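PDB 4WPE: cytokinesis protein 2 from Saccharomyces cerevisiae, which mediates cytoskeletal rearrangements required for cytokinesis, forming first a double ring coincident with the septins and later one colocalised with the medial actin ring, and is represented by its F-BAR domain. Local coordinates for residues E189-V192 and Q193-L197; N117-A120 and R121-L125; M222-A225 and R226-L230. All coordinates share one frame; numbering follows the deposited sequence.

Contact 1: residues E189-V192 and Q193-L197; sequences EYKV and QLDVL
Lys191 and Asp195, one helical turn apart on helix 170-259, illustrate how an i/i+4 pair of unlike charges can meet as much through methylenes as through charge. The lysine chain leaves its CB with CG trans to the backbone N (chi1 -159°) and bends at chi2, which turns it along the helix toward the aspartate. Its CD then lies 3.2 Å from Asp195 OD2 and its CE follows at 3.4 Å from the same oxygen. A last bend at chi4 leaves NZ 3.8 Å from both OD1 and OD2 of Asp195, a salt bridge that is long. In place of this aspartate, an alanine would probably leave the ammonium group without its nearby carboxylate and the lysine end free to swing. The backbone of the same two residues is bonded too, Asp195 N donating to Lys191 O at 3.0 Å. On another side of the same turn, Gln193 brings OE1 to the edge of the Tyr190 ring, in its plane and 3.8 Å from CD1, while the amide stands nearly upright to the ring at 82°. Gln193 N also gives a nearly straight bond (171°) to Glu189 O, 2.7 Å away. Within this predicted coiled-coil region one side of the turn faces helix 76-162: Tyr190 packs on Leu146, Lys149 and Ala153, and the buried Leu194 packs on Leu150.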
loop_
_atom_site.group_PDB
_atom_site.type_symbol
_atom_site.label_atom_id
_atom_site.label_comp_id
_atom_site.label_asym_id
_atom_site.label_seq_id
_atom_site.Cartn_x
_atom_site.Cartn_y
_atom_site.Cartn_z
ATOM N N GLU A 189 45.165 -33.989 60.177
ATOM C CA GLU A 189 44.358 -34.376 59.027
ATOM C C GLU A 189 43.676 -33.176 58.391
ATOM O O GLU A 189 43.641 -33.053 57.167
ATOM C CB GLU A 189 43.312 -35.418 59.425
ATOM C CG GLU A 189 43.889 -36.640 60.109
ATOM C CD GLU A 189 42.818 -37.545 60.681
ATOM O OE1 GLU A 189 41.633 -37.145 60.682
ATOM O OE2 GLU A 189 43.163 -38.657 61.134
ATOM N N TYR A 190 43.128 -32.295 59.222
ATOM C CA TYR A 190 42.466 -31.092 58.730
ATOM C C TYR A 190 43.430 -30.233 57.926
ATOM O O TYR A 190 43.057 -29.661 56.900
ATOM C CB TYR A 190 41.888 -30.287 59.887
ATOM C CG TYR A 190 40.560 -30.800 60.386
ATOM C CD1 TYR A 190 39.747 -31.576 59.574
ATOM C CD2 TYR A 190 40.115 -30.500 61.666
ATOM C CE1 TYR A 190 38.525 -32.041 60.022
ATOM C CE2 TYR A 190 38.895 -30.963 62.124
ATOM C CZ TYR A 190 38.104 -31.732 61.299
ATOM O OH TYR A 190 36.889 -32.195 61.751
ATOM N N LYS A 191 44.673 -30.155 58.391
ATOM C CA LYS A 191 45.701 -29.387 57.700
ATOM C C LYS A 191 45.943 -29.954 56.307
ATOM O O LYS A 191 46.070 -29.212 55.336
ATOM C CB LYS A 191 47.000 -29.382 58.508
ATOM C CG LYS A 191 47.959 -28.248 58.171
ATOM C CD LYS A 191 48.893 -28.603 57.031
ATOM C CE LYS A 191 49.908 -27.499 56.799
ATOM N NZ LYS A 191 49.250 -26.169 56.693
ATOM N N VAL A 192 46.005 -31.278 56.213
ATOM C CA VAL A 192 46.216 -31.931 54.931
ATOM C C VAL A 192 44.973 -31.798 54.051
ATOM O O VAL A 192 45.077 -31.466 52.871
ATOM C CB VAL A 192 46.577 -33.416 55.108
ATOM C CG1 VAL A 192 46.523 -34.142 53.774
ATOM C CG2 VAL A 192 47.953 -33.544 55.730
ATOM N N GLN A 193 43.802 -32.037 54.634
ATOM C CA GLN A 193 42.541 -31.891 53.912
ATOM C C GLN A 193 42.357 -30.468 53.387
ATOM O O GLN A 193 41.672 -30.254 52.390
ATOM C CB GLN A 193 41.363 -32.271 54.810
ATOM C CG GLN A 193 41.243 -33.756 55.092
ATOM C CD GLN A 193 40.094 -34.073 56.029
ATOM O OE1 GLN A 193 39.181 -33.267 56.202
ATOM N NE2 GLN A 193 40.139 -35.249 56.646
ATOM N N LEU A 194 42.974 -29.500 54.059
ATOM C CA LEU A 194 42.883 -28.103 53.649
ATOM C C LEU A 194 43.863 -27.777 52.531
ATOM O O LEU A 194 43.547 -27.010 51.622
ATOM C CB LEU A 194 43.132 -27.174 54.836
ATOM C CG LEU A 194 43.150 -25.683 54.501
ATOM C CD1 LEU A 194 41.761 -25.208 54.107
ATOM C CD2 LEU A 194 43.690 -24.872 55.665
ATOM N N ASP A 195 45.054 -28.360 52.599
ATOM C CA ASP A 195 46.066 -28.123 51.577
ATOM C C ASP A 195 45.607 -28.646 50.223
ATOM O O ASP A 195 45.799 -27.987 49.202
ATOM C CB ASP A 195 47.395 -28.773 51.966
ATOM C CG ASP A 195 48.121 -28.014 53.064
ATOM O OD1 ASP A 195 47.911 -26.789 53.194
ATOM O OD2 ASP A 195 48.906 -28.649 53.800
ATOM N N VAL A 196 44.996 -29.829 50.219
ATOM C CA VAL A 196 44.538 -30.433 48.975
ATOM C C VAL A 196 43.348 -29.661 48.402
ATOM O O VAL A 196 43.290 -29.398 47.198
ATOM C CB VAL A 196 44.166 -31.931 49.164
ATOM C CG1 VAL A 196 43.237 -32.129 50.345
ATOM C CG2 VAL A 196 43.542 -32.490 47.892
ATOM N N LEU A 197 42.418 -29.272 49.268
ATOM C CA LEU A 197 41.248 -28.523 48.835
ATOM C C LEU A 197 41.650 -27.129 48.372
ATOM O O LEU A 197 40.977 -26.527 47.533
ATOM C CB LEU A 197 40.212 -28.441 49.958
ATOM C CG LEU A 197 38.830 -27.919 49.558
ATOM C CD1 LEU A 197 38.427 -28.404 48.165
ATOM C CD2 LEU A 197 37.796 -28.340 50.588
#

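Contact 2: residues N117-A120 and R121-L125; sequences NLQA and RYTTL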
loop_
_atom_site.group_PDB
_atom_site.type_symbol
_atom_site.label_atom_id
_atom_site.label_comp_id
_atom_site.label_asym_id
_atom_site.label_seq_id
_atom_site.Cartn_x
_atom_site.Cartn_y
_atom_site.Cartn_z
ATOM N N ASN A 117 16.839 -20.262 17.543
ATOM C CA ASN A 117 18.074 -21.034 17.607
ATOM C C ASN A 117 19.154 -20.329 18.418
ATOM O O ASN A 117 19.938 -20.976 19.108
ATOM C CB ASN A 117 18.577 -21.330 16.195
ATOM C CG ASN A 117 17.665 -22.281 15.448
ATOM O OD1 ASN A 117 17.000 -23.119 16.057
ATOM N ND2 ASN A 117 17.629 -22.160 14.126
ATOM N N LEU A 118 19.195 -19.002 18.330
ATOM C CA LEU A 118 20.092 -18.219 19.170
ATOM C C LEU A 118 19.743 -18.445 20.633
ATOM O O LEU A 118 20.623 -18.677 21.463
ATOM C CB LEU A 118 20.007 -16.731 18.834
ATOM C CG LEU A 118 20.815 -16.228 17.640
ATOM C CD1 LEU A 118 21.000 -14.722 17.741
ATOM C CD2 LEU A 118 22.157 -16.933 17.555
ATOM N N GLN A 119 18.449 -18.381 20.932
ATOM C CA GLN A 119 17.945 -18.614 22.281
ATOM C C GLN A 119 18.357 -19.988 22.810
ATOM O O GLN A 119 18.747 -20.122 23.970
ATOM C CB GLN A 119 16.422 -18.478 22.306
ATOM C CG GLN A 119 15.785 -18.807 23.643
ATOM C CD GLN A 119 16.267 -17.902 24.756
ATOM O OE1 GLN A 119 16.464 -16.703 24.553
ATOM N NE2 GLN A 119 16.462 -18.469 25.941
ATOM N N ALA A 120 18.275 -21.004 21.957
ATOM C CA ALA A 120 18.641 -22.356 22.358
ATOM C C ALA A 120 20.117 -22.432 22.732
ATOM O O ALA A 120 20.476 -23.019 23.753
ATOM C CB ALA A 120 18.324 -23.346 21.248
ATOM N N ARG A 121 20.969 -21.829 21.909
ATOM C CA ARG A 121 22.402 -21.838 22.171
ATOM C C ARG A 121 22.722 -21.037 23.425
ATOM O O ARG A 121 23.552 -21.445 24.237
ATOM C CB ARG A 121 23.185 -21.276 20.984
ATOM C CG ARG A 121 24.684 -21.215 21.237
ATOM C CD ARG A 121 25.468 -20.719 20.035
ATOM N NE ARG A 121 26.900 -20.938 20.219
ATOM C CZ ARG A 121 27.841 -20.497 19.390
ATOM N NH1 ARG A 121 27.505 -19.802 18.314
ATOM N NH2 ARG A 121 29.121 -20.748 19.641
ATOM N N TYR A 122 22.058 -19.895 23.577
ATOM C CA TYR A 122 22.277 -19.040 24.736
ATOM C C TYR A 122 21.934 -19.761 26.036
ATOM O O TYR A 122 22.656 -19.645 27.026
ATOM C CB TYR A 122 21.457 -17.752 24.629
ATOM C CG TYR A 122 21.422 -16.979 25.926
ATOM C CD1 TYR A 122 22.506 -16.207 26.322
ATOM C CD2 TYR A 122 20.317 -17.037 26.764
ATOM C CE1 TYR A 122 22.487 -15.505 27.513
ATOM C CE2 TYR A 122 20.289 -16.340 27.959
ATOM C CZ TYR A 122 21.377 -15.575 28.327
ATOM O OH TYR A 122 21.355 -14.875 29.513
ATOM N N THR A 123 20.824 -20.493 26.026
ATOM C CA THR A 123 20.388 -21.248 27.195
ATOM C C THR A 123 21.437 -22.281 27.604
ATOM O O THR A 123 21.765 -22.411 28.783
ATOM C CB THR A 123 19.036 -21.946 26.934
ATOM O OG1 THR A 123 17.998 -20.960 26.869
ATOM C CG2 THR A 123 18.711 -22.933 28.046
ATOM N N THR A 124 21.971 -22.996 26.618
ATOM C CA THR A 124 23.013 -23.987 26.860
ATOM C C THR A 124 24.287 -23.343 27.407
ATOM O O THR A 124 24.885 -23.844 28.360
ATOM C CB THR A 124 23.350 -24.762 25.577
ATOM O OG1 THR A 124 22.192 -25.482 25.137
ATOM C CG2 THR A 124 24.481 -25.741 25.825
ATOM N N LEU A 125 24.692 -22.228 26.806
ATOM C CA LEU A 125 25.888 -21.508 27.238
ATOM C C LEU A 125 25.776 -21.037 28.681
ATOM O O LEU A 125 26.685 -21.250 29.481
ATOM C CB LEU A 125 26.154 -20.309 26.330
ATOM C CG LEU A 125 27.157 -20.518 25.197
ATOM C CD1 LEU A 125 27.472 -19.198 24.513
ATOM C CD2 LEU A 125 28.425 -21.157 25.726
#
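The amide of Gln119 and the ring of Tyr122 are turned 66° against each other, and it is the edge of the ring that the amide approaches. Gln119 NE2 lies near the ring plane, 4.2 Å from CD2 of Tyr122. The tyrosine also packs against Ile30, Ser31 and Ile34 of helix 21-35, and Gln119 likewise touches Ile34. A bend at chi2 of Gln119 (61°) brings the amide round toward the next turn, where NE2 stands 3.1 Å from Thr123 OG1. Thr123 OG1 donates to Gln119 O at 3.1 Å, and Thr123 N reaches the same oxygen at 2.9 Å from the opposite face of the carbonyl plane. OG1 can do so because it sits beside its own backbone N, with chi1 at -70°. One residue on, Thr124 N donates to Ala120 O at 3.2 Å, with a weak bond from Thr124 OG1 to the same oxygen. Arg121, running straight from CG to NE, leads away from this turn to salt bridges with Glu218 and Glu221 of helix 170-259. The chemistry is thus divided: the Thr123 hydroxyl, and more weakly that of Thr124, supplements the backbone bonds of its own helix, whereas the arginine charge is spent between helices, where two carboxylates are likely to keep its guanidinium group in place.

Contact 3: residues M222-A225 and R226-L230; sequences MENA and RISFL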
loop_
_atom_site.group_PDB
_atom_site.type_symbol
_atom_site.label_atom_id
_atom_site.label_comp_id
_atom_site.label_asym_id
_atom_site.label_seq_id
_atom_site.Cartn_x
_atom_site.Cartn_y
_atom_site.Cartn_z
HETATM N N MSE A 222 28.218 -15.313 18.883
HETATM C CA MSE A 222 26.760 -15.255 18.918
HETATM C C MSE A 222 26.247 -13.881 18.509
HETATM O O MSE A 222 25.413 -13.757 17.610
HETATM C CB MSE A 222 26.236 -15.593 20.312
HETATM C CG MSE A 222 26.368 -17.045 20.710
HETATM SE SE MSE A 222 25.106 -17.468 22.127
HETATM C CE MSE A 222 23.454 -17.150 21.144
ATOM N N GLU A 223 26.746 -12.853 19.187
ATOM C CA GLU A 223 26.331 -11.488 18.913
ATOM C C GLU A 223 26.691 -11.088 17.488
ATOM O O GLU A 223 25.886 -10.470 16.793
ATOM C CB GLU A 223 26.966 -10.520 19.916
ATOM C CG GLU A 223 26.563 -9.062 19.725
ATOM C CD GLU A 223 25.127 -8.770 20.149
ATOM O OE1 GLU A 223 24.441 -9.685 20.657
ATOM O OE2 GLU A 223 24.683 -7.614 19.973
ATOM N N ASN A 224 27.893 -11.451 17.052
ATOM C CA ASN A 224 28.329 -11.147 15.693
ATOM C C ASN A 224 27.411 -11.789 14.657
ATOM O O ASN A 224 27.094 -11.184 13.632
ATOM C CB ASN A 224 29.769 -11.608 15.469
ATOM C CG ASN A 224 30.357 -11.071 14.179
ATOM O OD1 ASN A 224 30.142 -11.629 13.103
ATOM N ND2 ASN A 224 31.100 -9.976 14.282
ATOM N N ALA A 225 26.981 -13.015 14.937
ATOM C CA ALA A 225 26.067 -13.723 14.051
ATOM C C ALA A 225 24.667 -13.130 14.137
ATOM O O ALA A 225 23.885 -13.237 13.199
ATOM C CB ALA A 225 26.035 -15.206 14.388
ATOM N N ARG A 226 24.357 -12.506 15.270
ATOM C CA ARG A 226 23.059 -11.866 15.456
ATOM C C ARG A 226 22.983 -10.532 14.711
ATOM O O ARG A 226 22.020 -10.271 13.986
ATOM C CB ARG A 226 22.777 -11.654 16.940
ATOM C CG ARG A 226 21.474 -10.927 17.217
ATOM C CD ARG A 226 21.375 -10.508 18.677
ATOM N NE ARG A 226 20.392 -9.448 18.856
ATOM C CZ ARG A 226 20.687 -8.153 18.887
ATOM N NH1 ARG A 226 21.947 -7.755 18.766
ATOM N NH2 ARG A 226 19.724 -7.256 19.047
ATOM N N ILE A 227 23.998 -9.694 14.895
ATOM C CA ILE A 227 24.065 -8.411 14.204
ATOM C C ILE A 227 24.063 -8.595 12.689
ATOM O O ILE A 227 23.251 -8.000 11.987
ATOM C CB ILE A 227 25.321 -7.611 14.599
ATOM C CG1 ILE A 227 25.369 -7.379 16.111
ATOM C CG2 ILE A 227 25.355 -6.282 13.860
ATOM C CD1 ILE A 227 24.201 -6.589 16.645
ATOM N N SER A 228 24.973 -9.429 12.196
ATOM C CA SER A 228 25.150 -9.628 10.761
ATOM C C SER A 228 23.903 -10.193 10.088
ATOM O O SER A 228 23.543 -9.777 8.985
ATOM C CB SER A 228 26.342 -10.553 10.502
ATOM O OG SER A 228 27.559 -9.926 10.867
ATOM N N PHE A 229 23.253 -11.145 10.751
ATOM C CA PHE A 229 22.042 -11.759 10.216
ATOM C C PHE A 229 20.931 -10.720 10.071
ATOM O O PHE A 229 20.288 -10.633 9.026
ATOM C CB PHE A 229 21.587 -12.917 11.110
ATOM C CG PHE A 229 20.385 -13.656 10.590
ATOM C CD1 PHE A 229 20.536 -14.752 9.756
ATOM C CD2 PHE A 229 19.103 -13.264 10.946
ATOM C CE1 PHE A 229 19.431 -15.437 9.280
ATOM C CE2 PHE A 229 17.995 -13.942 10.473
ATOM C CZ PHE A 229 18.160 -15.031 9.639
ATOM N N LEU A 230 20.711 -9.933 11.122
ATOM C CA LEU A 230 19.712 -8.865 11.088
ATOM C C LEU A 230 20.108 -7.795 10.082
ATOM O O LEU A 230 19.257 -7.205 9.421
ATOM C CB LEU A 230 19.532 -8.236 12.470
ATOM C CG LEU A 230 18.923 -9.103 13.574
ATOM C CD1 LEU A 230 18.758 -8.297 14.853
ATOM C CD2 LEU A 230 17.589 -9.679 13.131
#
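Glu223 and Arg226 lie side by side and point the same way, and their carboxylate and guanidinium planes are 22° apart. Their salt bridge runs from Glu223 OE2 to Arg226 NH1 at 3.0 Å. A chi2 near 73° folds the glutamate over toward the following turn, and the same OE2 comes within 3.5 Å of Ile227 CD1, a methyl group beside the charged pair. The other nitrogens of the guanidinium group have partners as well: NH2 forms a salt bridge with Asp74 of the second subunit, and NE gives a weak hydrogen bond to Gly33 O. Over one face of the group, towards its rim, sits Leu230 CD1. Such a buried cation, shared by two carboxylates on different chains, is probably well compensated.

The backbone acceptors of the turn are used unequally. Glu223 O receives an almost straight bond from Ile227 N, 2.8 Å long at 173°. Arg226 N gives its main bond to Met222 O, at 2.9 Å, and only a weak one to Glu223 O. Asn224 O takes two full donors, Ser228 N and Ser228 OG, each 3.1 Å away and arriving from opposite faces of the carbonyl plane; the serine hydroxyl is thereby satisfied within its own helix. Ala225 O is approached from above its plane by Phe229 N at 3.3 Å, a more tilted bond than its neighbours.

Other helices close round this turn: Glu223 packs on His29 and Ile30, the Phe229 ring stacks with Phe114, and Asn224, Ile227 and Ser228 meet Ala264 of the second subunit. A helix that holds intrachain partners and the second chain at one level is typical of the central helical bundle of an F-BAR dimer, where Arg226 joins the two subunits.

Along the chain the order is contact 2, contact 1, contact 3. Contact 2 belongs to helix 76-162, while contacts 1 and 3 share helix 170-259, with centres 48 Å apart. Contacts 2 and 3 lie near the middle of the elongated chain, their centres 14 Å apart, and touch: Leu118 CD1 packs on Arg226 CB at 3.6 Å, and Leu125 CD1 on the selenium of Met222, a selenomethionine. Contact 1 is far out, 40 Å from contact 2 between centres. The two long helices of the F-BAR domain thus pair at both places, but of the three contacts only contact 3 touches the second subunit, so the subunits meet at this central level, whereas contact 1 joins helices of one chain.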